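Local coordinates for 3-polyprenyl-4-hydroxybenzoate decarboxylase and related decarboxylases (Pelotomaculum thermopropionicum SI, PDB 6H6V), which is a UbiD-family flavoenzyme, HmfF, that binds FMN and manganese, carboxylates 2-furoic acid to 2,5-furandicarboxylic acid and probably also acts as a decarboxylase, at residues F[310-315]-F[350-355]; F[357-362]-F[399-404]; F[394-399]-F[411-416]. All coordinates share one frame; numbering follows the deposited sequence.

Contact 1: F[310-315]-F[350-355]; sequences QTVRQA and IFAAFT
Ala352 puts its single methyl group against the backbone of helix 294-315, and most of the apolar packing is gathered round it. Its CB lies 3.6 Å from Val312 CA and 3.5 Å from Thr311 O, so it rests on main chain as much as on side chains. Val312 CG2 comes alongside at 4.0 Å from Ala352 CB, and Ala315 CB, almost a turn further on, meets the same methyl at 4.0 Å. With so little bulk between them, the helix axes approach to 8.1 Å and run roughly antiparallel, at 146°. The two helices belong to the C-terminal domain of the UbiD fold, where the opposite flank of helix 345-356 covers a mixed sheet through Ile350, Ala353 and Phe354 on Val363. The remaining contacts set a methyl against oxygens. Thr311 has CG2 anti to its backbone N (OG1 chi1 -48°), which turns that methyl to the partner helix, 3.4 Å from Ala352 O and 3.5 Å from Thr355 OG1. Thr311 OG1 bonds to Val307 O of its own helix, with Gln314 OE1 of the second subunit also near. Phe351 and Phe354 meet each other's counterparts in that subunit.

Contact 2: F[357-362]-F[399-404]; sequences SSEVKH and MGNRLD
Ser358 and Gly400 bring their CA atoms to 5.3 Å where two irregular segments meet, and Gly400 CA points a C-H at Ser358 O, 3.6 Å away. The first segment opens with a type I turn, Ser357 to Val360, and links helix 345-356 to strand 362-367 in the C-terminal domain; the second begins the loop of the hairpin formed by strands 392-399 and 411-418. The turn is reinforced from within: Ser357 OG accepts from Glu359 N, an ST turn, and donates to Glu359 OE1 on the anti side of that carboxylate. Glu359 OE1 also pairs with Arg304, and the glutamate side chain lies about 7 Å from the bound FMN. Its CG meets Asn401 OD1 at 3.8 Å, while Asn401 ND2 turns to Tyr260 OH. Ser358 has OG between its backbone N and carbonyl carbon (chi1 82°), from where it makes a weak bond to Gly400 O at 3.4 Å; its CB packs on CE of selenomethionine Met399, 3.7 Å away. The charged link is made by Lys361, fully extended, whose three N-H are shared by four oxygens: those of Asp404, Ser406 and the carbonyls of Ala383 and Cys386 of the third subunit. Asp404 comes from the opposite direction, its OD1 bonded to Ser406, and Lys361 NZ meets Asp404 OD2 on the syn side at 2.9 Å, 35° out of the carboxylate plane.

Contact 3: F[394-399]-F[411-416]; sequences IVKDAM and VSDKMG
Lys414 and Val395 form one hydrogen-bonded pair of an antiparallel beta hairpin, and Ala398 and Ser412 form the next; between them the register slips by one residue, a beta bulge. Each pair makes two backbone hydrogen bonds. At the bulge a side chain replaces main chain: Asp413 OD1 takes the N-H of Asp397 at 2.9 Å, nearly along its C-O axis. The carboxylates of Asp397 and Asp413 run next to each other in one direction, with planes 55° apart and OD1 atoms 3.8 Å from each other. Arg408 forms salt bridges to both, which probably offsets their mutual repulsion. Val411 CG1 packs 3.5 Å from Asp397 CA. Further along the hairpin, Ile394 and Met415 are also aligned, with Ile394 CG1 4.1 Å from Met415 CG, on the face covered by Ala388 of the third subunit. Lys414, Val395 and Ala398 share the other face, where Val395 packs on Phe351 of the second subunit and Ala398 on Asn348 of that same subunit. The bend in the lysine chain at chi2 (-81°) slants it toward Met399, with Lys414 CE 3.9 Å from Ala398 CB, and carries its ammonium to the carbonyl oxygens of Met399, Ser358 and Val360. A leucine here would probably leave those three oxygens without their common donor and weaken the tie between the hairpin and the 357-362 turn. Lys414 NZ meets Met399 O at 3.1 Å, tilted 30° from the carbonyl plane.

In the fold
From the N-terminal side, helix 294-315 leads into strands 319-324 and 333-338, and contact 1 closes this excursion when helix 345-356 returns against it. The chain then enters the 357-362 turn, runs through strand 362-367 and two helices, and reaches strand 392-399. Contact 2 brings the loop after that strand back to the turn. Contact 3 closes the hairpin loop between 399 and 411; it opens before contact 2 closes and ends beyond it, so the two cross and share Met399; contact 1 precedes both in series. Just before strand 362-367, Lys361 O meets Met415 N of the hairpin, and Phe354 packs on Lys414, tying helix layer, sheet and hairpin together within the C-terminal domain.

Contact 1: F[310-315]-F[350-355]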
loop_
_atom_site.group_PDB
_atom_site.type_symbol
_atom_site.label_atom_id
_atom_site.label_comp_id
_atom_site.label_asym_id
_atom_site.label_seq_id
_atom_site.Cartn_x
_atom_site.Cartn_y
_atom_site.Cartn_z
ATOM N N GLN F 310 -13.213 7.201 27.668
ATOM C CA GLN F 310 -13.413 8.644 27.516
ATOM C C GLN F 310 -12.884 9.173 26.177
ATOM O O GLN F 310 -13.546 9.991 25.527
ATOM C CB GLN F 310 -12.776 9.425 28.667
ATOM C CG GLN F 310 -13.534 9.336 29.978
ATOM C CD GLN F 310 -12.779 9.974 31.152
ATOM O OE1 GLN F 310 -11.645 9.615 31.471
ATOM N NE2 GLN F 310 -13.431 10.897 31.822
ATOM N N THR F 311 -11.709 8.687 25.773
ATOM C CA THR F 311 -11.049 9.117 24.541
ATOM C C THR F 311 -11.822 8.663 23.318
ATOM O O THR F 311 -12.052 9.434 22.401
ATOM C CB THR F 311 -9.618 8.553 24.463
ATOM O OG1 THR F 311 -8.940 8.778 25.711
ATOM C CG2 THR F 311 -8.837 9.216 23.356
ATOM N N VAL F 312 -12.236 7.401 23.310
ATOM C CA VAL F 312 -13.065 6.888 22.223
ATOM C C VAL F 312 -14.410 7.632 22.165
ATOM O O VAL F 312 -14.907 7.903 21.084
ATOM C CB VAL F 312 -13.251 5.372 22.343
ATOM C CG1 VAL F 312 -14.225 4.863 21.315
ATOM C CG2 VAL F 312 -11.920 4.673 22.134
ATOM N N ARG F 313 -14.971 7.977 23.319
ATOM C CA ARG F 313 -16.220 8.740 23.368
ATOM C C ARG F 313 -16.114 10.094 22.666
ATOM O O ARG F 313 -17.073 10.549 22.050
ATOM C CB ARG F 313 -16.723 8.936 24.808
ATOM C CG ARG F 313 -18.244 9.063 24.888
ATOM C CD ARG F 313 -18.751 9.505 26.258
ATOM N NE ARG F 313 -18.366 8.648 27.384
ATOM C CZ ARG F 313 -18.876 7.437 27.650
ATOM N NH1 ARG F 313 -19.771 6.854 26.840
ATOM N NH2 ARG F 313 -18.447 6.775 28.722
ATOM N N GLN F 314 -14.950 10.727 22.739
ATOM C CA GLN F 314 -14.737 11.977 22.028
ATOM C C GLN F 314 -14.943 11.835 20.520
ATOM O O GLN F 314 -15.567 12.670 19.902
ATOM C CB GLN F 314 -13.335 12.525 22.318
ATOM C CG GLN F 314 -13.034 13.841 21.609
ATOM C CD GLN F 314 -11.877 14.607 22.208
ATOM O OE1 GLN F 314 -11.801 15.836 22.073
ATOM N NE2 GLN F 314 -10.974 13.894 22.869
ATOM N N ALA F 315 -14.396 10.779 19.933
ATOM C CA ALA F 315 -14.507 10.533 18.495
ATOM C C ALA F 315 -15.848 9.897 18.113
ATOM O O ALA F 315 -16.401 10.208 17.067
ATOM C CB ALA F 315 -13.369 9.634 18.040
ATOM N N ILE F 350 -10.704 3.816 16.216
ATOM C CA ILE F 350 -9.345 3.300 16.240
ATOM C C ILE F 350 -8.316 4.420 16.449
ATOM O O ILE F 350 -7.338 4.239 17.172
ATOM C CB ILE F 350 -9.025 2.524 14.945
ATOM C CG1 ILE F 350 -9.863 1.241 14.880
ATOM C CG2 ILE F 350 -7.537 2.167 14.871
ATOM C CD1 ILE F 350 -9.923 0.627 13.490
ATOM N N PHE F 351 -8.511 5.568 15.813
ATOM C CA PHE F 351 -7.598 6.673 16.035
ATOM C C PHE F 351 -7.654 7.069 17.500
ATOM O O PHE F 351 -6.625 7.277 18.107
ATOM C CB PHE F 351 -7.935 7.898 15.184
ATOM C CG PHE F 351 -7.861 7.670 13.706
ATOM C CD1 PHE F 351 -6.788 7.003 13.144
ATOM C CD2 PHE F 351 -8.849 8.189 12.869
ATOM C CE1 PHE F 351 -6.714 6.825 11.779
ATOM C CE2 PHE F 351 -8.792 7.996 11.509
ATOM C CZ PHE F 351 -7.731 7.305 10.964
ATOM N N ALA F 352 -8.853 7.159 18.068
ATOM C CA ALA F 352 -8.993 7.467 19.484
ATOM C C ALA F 352 -8.297 6.444 20.368
ATOM O O ALA F 352 -7.641 6.814 21.336
ATOM C CB ALA F 352 -10.453 7.615 19.865
ATOM N N ALA F 353 -8.409 5.174 20.029
ATOM C CA ALA F 353 -7.736 4.129 20.792
ATOM C C ALA F 353 -6.233 4.352 20.800
ATOM O O ALA F 353 -5.592 4.251 21.858
ATOM C CB ALA F 353 -8.080 2.748 20.258
ATOM N N PHE F 354 -5.674 4.704 19.641
ATOM C CA PHE F 354 -4.240 5.005 19.571
ATOM C C PHE F 354 -3.866 6.228 20.391
ATOM O O PHE F 354 -2.791 6.249 20.974
ATOM C CB PHE F 354 -3.747 5.184 18.134
ATOM C CG PHE F 354 -3.819 3.941 17.283
ATOM C CD1 PHE F 354 -3.464 2.704 17.779
ATOM C CD2 PHE F 354 -4.206 4.031 15.950
ATOM C CE1 PHE F 354 -3.532 1.581 16.968
ATOM C CE2 PHE F 354 -4.261 2.910 15.132
ATOM C CZ PHE F 354 -3.931 1.684 15.640
ATOM N N THR F 355 -4.745 7.223 20.484
ATOM C CA THR F 355 -4.374 8.446 21.194
ATOM C C THR F 355 -4.543 8.299 22.711
ATOM O O THR F 355 -3.952 9.063 23.469
ATOM C CB THR F 355 -5.028 9.749 20.642
ATOM O OG1 THR F 355 -6.086 10.220 21.482
ATOM C CG2 THR F 355 -5.529 9.558 19.299
#

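Contact 2: F[357-362]-F[399-404]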
loop_
_atom_site.group_PDB
_atom_site.type_symbol
_atom_site.label_atom_id
_atom_site.label_comp_id
_atom_site.label_asym_id
_atom_site.label_seq_id
_atom_site.Cartn_x
_atom_site.Cartn_y
_atom_site.Cartn_z
ATOM N N SER F 357 -3.239 6.031 24.507
ATOM C CA SER F 357 -1.930 5.652 25.017
ATOM C C SER F 357 -1.045 5.155 23.894
ATOM O O SER F 357 -1.504 4.456 23.004
ATOM C CB SER F 357 -2.067 4.522 26.011
ATOM O OG SER F 357 -0.813 4.004 26.399
ATOM N N SER F 358 0.241 5.464 23.972
ATOM C CA SER F 358 1.186 4.986 22.988
ATOM C C SER F 358 1.430 3.463 23.068
ATOM O O SER F 358 1.986 2.875 22.156
ATOM C CB SER F 358 2.485 5.765 23.092
ATOM O OG SER F 358 3.301 5.250 24.119
ATOM N N GLU F 359 0.998 2.824 24.145
ATOM C CA GLU F 359 1.136 1.382 24.265
ATOM C C GLU F 359 0.197 0.623 23.297
ATOM O O GLU F 359 0.524 -0.471 22.836
ATOM C CB GLU F 359 0.907 0.953 25.711
ATOM C CG GLU F 359 1.896 1.558 26.715
ATOM C CD GLU F 359 1.315 1.687 28.132
ATOM O OE1 GLU F 359 0.124 2.068 28.311
ATOM O OE2 GLU F 359 2.059 1.408 29.083
ATOM N N VAL F 360 -0.931 1.232 22.946
ATOM C CA VAL F 360 -1.938 0.564 22.128
ATOM C C VAL F 360 -1.412 0.358 20.717
ATOM O O VAL F 360 -1.078 1.319 20.016
ATOM C CB VAL F 360 -3.254 1.352 22.061
ATOM C CG1 VAL F 360 -4.265 0.630 21.178
ATOM C CG2 VAL F 360 -3.838 1.553 23.456
ATOM N N LYS F 361 -1.378 -0.901 20.303
ATOM C CA LYS F 361 -0.711 -1.324 19.084
ATOM C C LYS F 361 -1.676 -1.861 18.018
ATOM O O LYS F 361 -1.611 -1.464 16.859
ATOM C CB LYS F 361 0.298 -2.386 19.481
ATOM C CG LYS F 361 1.233 -2.827 18.391
ATOM C CD LYS F 361 2.254 -3.780 18.978
ATOM C CE LYS F 361 3.193 -4.298 17.918
ATOM N NZ LYS F 361 4.149 -5.247 18.528
ATOM N N HIS F 362 -2.556 -2.782 18.404
ATOM C CA HIS F 362 -3.559 -3.356 17.486
ATOM C C HIS F 362 -4.941 -3.125 18.070
ATOM O O HIS F 362 -5.134 -3.246 19.273
ATOM C CB HIS F 362 -3.314 -4.840 17.256
ATOM C CG HIS F 362 -1.913 -5.153 16.834
ATOM N ND1 HIS F 362 -1.190 -6.203 17.361
ATOM C CD2 HIS F 362 -1.084 -4.524 15.976
ATOM C CE1 HIS F 362 0.021 -6.205 16.825
ATOM N NE2 HIS F 362 0.107 -5.200 15.974
HETATM N N MSE F 399 5.150 5.910 17.681
HETATM C CA MSE F 399 5.692 5.697 18.997
HETATM C C MSE F 399 4.996 4.560 19.644
HETATM O O MSE F 399 3.771 4.556 19.761
HETATM C CB MSE F 399 5.445 6.942 19.805
HETATM C CG MSE F 399 6.120 6.794 21.160
HETATM SE SE MSE F 399 5.588 8.263 22.377
HETATM C CE MSE F 399 3.822 8.871 21.704
ATOM N N GLY F 400 5.776 3.586 20.092
ATOM C CA GLY F 400 5.269 2.442 20.859
ATOM C C GLY F 400 5.866 2.352 22.252
ATOM O O GLY F 400 5.866 3.316 23.007
ATOM N N ASN F 401 6.408 1.191 22.565
ATOM C CA ASN F 401 6.764 0.809 23.923
ATOM C C ASN F 401 8.132 0.147 23.900
ATOM O O ASN F 401 8.374 -0.706 23.058
ATOM C CB ASN F 401 5.716 -0.186 24.397
ATOM C CG ASN F 401 5.743 -0.397 25.887
ATOM O OD1 ASN F 401 5.564 0.556 26.656
ATOM N ND2 ASN F 401 5.949 -1.639 26.312
ATOM N N ARG F 402 9.027 0.518 24.807
ATOM C CA ARG F 402 10.393 -0.045 24.782
ATOM C C ARG F 402 10.440 -1.523 25.128
ATOM O O ARG F 402 11.273 -2.252 24.594
ATOM C CB ARG F 402 11.341 0.722 25.704
ATOM C CG ARG F 402 11.780 2.043 25.106
ATOM C CD ARG F 402 12.837 2.732 25.964
ATOM N NE ARG F 402 13.233 3.994 25.335
ATOM C CZ ARG F 402 14.038 4.112 24.273
ATOM N NH1 ARG F 402 14.592 3.044 23.701
ATOM N NH2 ARG F 402 14.300 5.323 23.786
ATOM N N LEU F 403 9.523 -1.960 25.991
ATOM C CA LEU F 403 9.529 -3.327 26.504
ATOM C C LEU F 403 8.950 -4.356 25.523
ATOM O O LEU F 403 9.237 -5.539 25.650
ATOM C CB LEU F 403 8.806 -3.388 27.859
ATOM C CG LEU F 403 9.509 -4.228 28.925
ATOM C CD1 LEU F 403 10.834 -3.603 29.362
ATOM C CD2 LEU F 403 8.576 -4.424 30.126
ATOM N N ASP F 404 8.122 -3.913 24.578
ATOM C CA ASP F 404 7.721 -4.726 23.420
ATOM C C ASP F 404 8.997 -5.014 22.616
ATOM O O ASP F 404 9.584 -4.106 22.030
ATOM C CB ASP F 404 6.628 -3.985 22.603
ATOM C CG ASP F 404 6.454 -4.503 21.151
ATOM O OD1 ASP F 404 6.834 -5.659 20.835
ATOM O OD2 ASP F 404 5.900 -3.725 20.321
#

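Contact 3: F[394-399]-F[411-416]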
loop_
_atom_site.group_PDB
_atom_site.type_symbol
_atom_site.label_atom_id
_atom_site.label_comp_id
_atom_site.label_asym_id
_atom_site.label_seq_id
_atom_site.Cartn_x
_atom_site.Cartn_y
_atom_site.Cartn_z
ATOM N N ILE F 394 -2.704 0.105 8.443
ATOM C CA ILE F 394 -1.439 -0.112 9.105
ATOM C C ILE F 394 -0.714 1.217 9.061
ATOM O O ILE F 394 -0.681 1.846 8.010
ATOM C CB ILE F 394 -0.635 -1.192 8.367
ATOM C CG1 ILE F 394 -1.344 -2.538 8.494
ATOM C CG2 ILE F 394 0.775 -1.317 8.909
ATOM C CD1 ILE F 394 -0.742 -3.630 7.625
ATOM N N VAL F 395 -0.151 1.650 10.187
ATOM C CA VAL F 395 0.648 2.872 10.209
ATOM C C VAL F 395 2.042 2.509 10.672
ATOM O O VAL F 395 2.180 1.952 11.735
ATOM C CB VAL F 395 0.044 3.945 11.126
ATOM C CG1 VAL F 395 0.870 5.226 11.065
ATOM C CG2 VAL F 395 -1.385 4.251 10.699
ATOM N N LYS F 396 3.060 2.842 9.880
ATOM C CA LYS F 396 4.451 2.502 10.202
ATOM C C LYS F 396 5.110 3.536 11.090
ATOM O O LYS F 396 4.824 4.715 10.986
ATOM C CB LYS F 396 5.294 2.350 8.926
ATOM C CG LYS F 396 4.920 1.150 8.074
ATOM C CD LYS F 396 5.382 1.242 6.636
ATOM C CE LYS F 396 4.874 -0.006 5.908
ATOM N NZ LYS F 396 5.066 -0.058 4.428
ATOM N N ASP F 397 5.999 3.061 11.954
ATOM C CA ASP F 397 6.993 3.884 12.689
ATOM C C ASP F 397 6.370 4.976 13.536
ATOM O O ASP F 397 6.755 6.131 13.467
ATOM C CB ASP F 397 8.060 4.474 11.740
ATOM C CG ASP F 397 8.810 3.415 10.924
ATOM O OD1 ASP F 397 9.135 2.338 11.453
ATOM O OD2 ASP F 397 9.083 3.679 9.736
ATOM N N ALA F 398 5.385 4.593 14.322
ATOM C CA ALA F 398 4.797 5.454 15.339
ATOM C C ALA F 398 5.504 5.168 16.652
ATOM O O ALA F 398 6.376 4.320 16.727
ATOM C CB ALA F 398 3.311 5.164 15.473
HETATM N N MSE F 399 5.150 5.910 17.681
HETATM C CA MSE F 399 5.692 5.697 18.997
HETATM C C MSE F 399 4.996 4.560 19.644
HETATM O O MSE F 399 3.771 4.556 19.761
HETATM C CB MSE F 399 5.445 6.942 19.805
HETATM C CG MSE F 399 6.120 6.794 21.160
HETATM SE SE MSE F 399 5.588 8.263 22.377
HETATM C CE MSE F 399 3.822 8.871 21.704
ATOM N N VAL F 411 9.975 2.495 18.825
ATOM C CA VAL F 411 9.209 2.790 17.607
ATOM C C VAL F 411 8.459 1.539 17.176
ATOM O O VAL F 411 9.035 0.465 17.119
ATOM C CB VAL F 411 10.139 3.275 16.476
ATOM C CG1 VAL F 411 9.399 3.474 15.177
ATOM C CG2 VAL F 411 10.799 4.583 16.883
ATOM N N SER F 412 7.177 1.677 16.862
ATOM C CA SER F 412 6.334 0.530 16.570
ATOM C C SER F 412 5.315 0.844 15.499
ATOM O O SER F 412 4.816 1.954 15.411
ATOM C CB SER F 412 5.610 0.084 17.847
ATOM O OG SER F 412 4.732 -1.011 17.614
ATOM N N ASP F 413 4.970 -0.169 14.720
ATOM C CA ASP F 413 3.911 -0.072 13.741
ATOM C C ASP F 413 2.587 -0.311 14.473
ATOM O O ASP F 413 2.571 -0.893 15.568
ATOM C CB ASP F 413 4.127 -1.111 12.635
ATOM C CG ASP F 413 5.474 -0.929 11.894
ATOM O OD1 ASP F 413 6.034 0.192 11.884
ATOM O OD2 ASP F 413 5.963 -1.895 11.280
ATOM N N LYS F 414 1.491 0.161 13.886
ATOM C CA LYS F 414 0.173 0.091 14.509
ATOM C C LYS F 414 -0.799 -0.477 13.497
ATOM O O LYS F 414 -0.612 -0.297 12.278
ATOM C CB LYS F 414 -0.334 1.470 14.901
ATOM C CG LYS F 414 0.593 2.317 15.767
ATOM C CD LYS F 414 0.547 1.973 17.228
ATOM C CE LYS F 414 1.466 2.862 18.038
ATOM N NZ LYS F 414 1.722 2.254 19.379
HETATM N N MSE F 415 -1.854 -1.127 13.982
HETATM C CA MSE F 415 -2.848 -1.669 13.085
HETATM C C MSE F 415 -4.235 -1.555 13.626
HETATM O O MSE F 415 -4.473 -1.795 14.807
HETATM C CB MSE F 415 -2.537 -3.120 12.820
HETATM C CG MSE F 415 -3.478 -3.672 11.757
HETATM SE SE MSE F 415 -2.936 -5.501 11.275
HETATM C CE MSE F 415 -2.634 -6.383 13.048
ATOM N N GLY F 416 -5.167 -1.213 12.735
ATOM C CA GLY F 416 -6.575 -1.093 13.053
ATOM C C GLY F 416 -7.371 -2.046 12.205
ATOM O O GLY F 416 -7.047 -2.236 11.035
#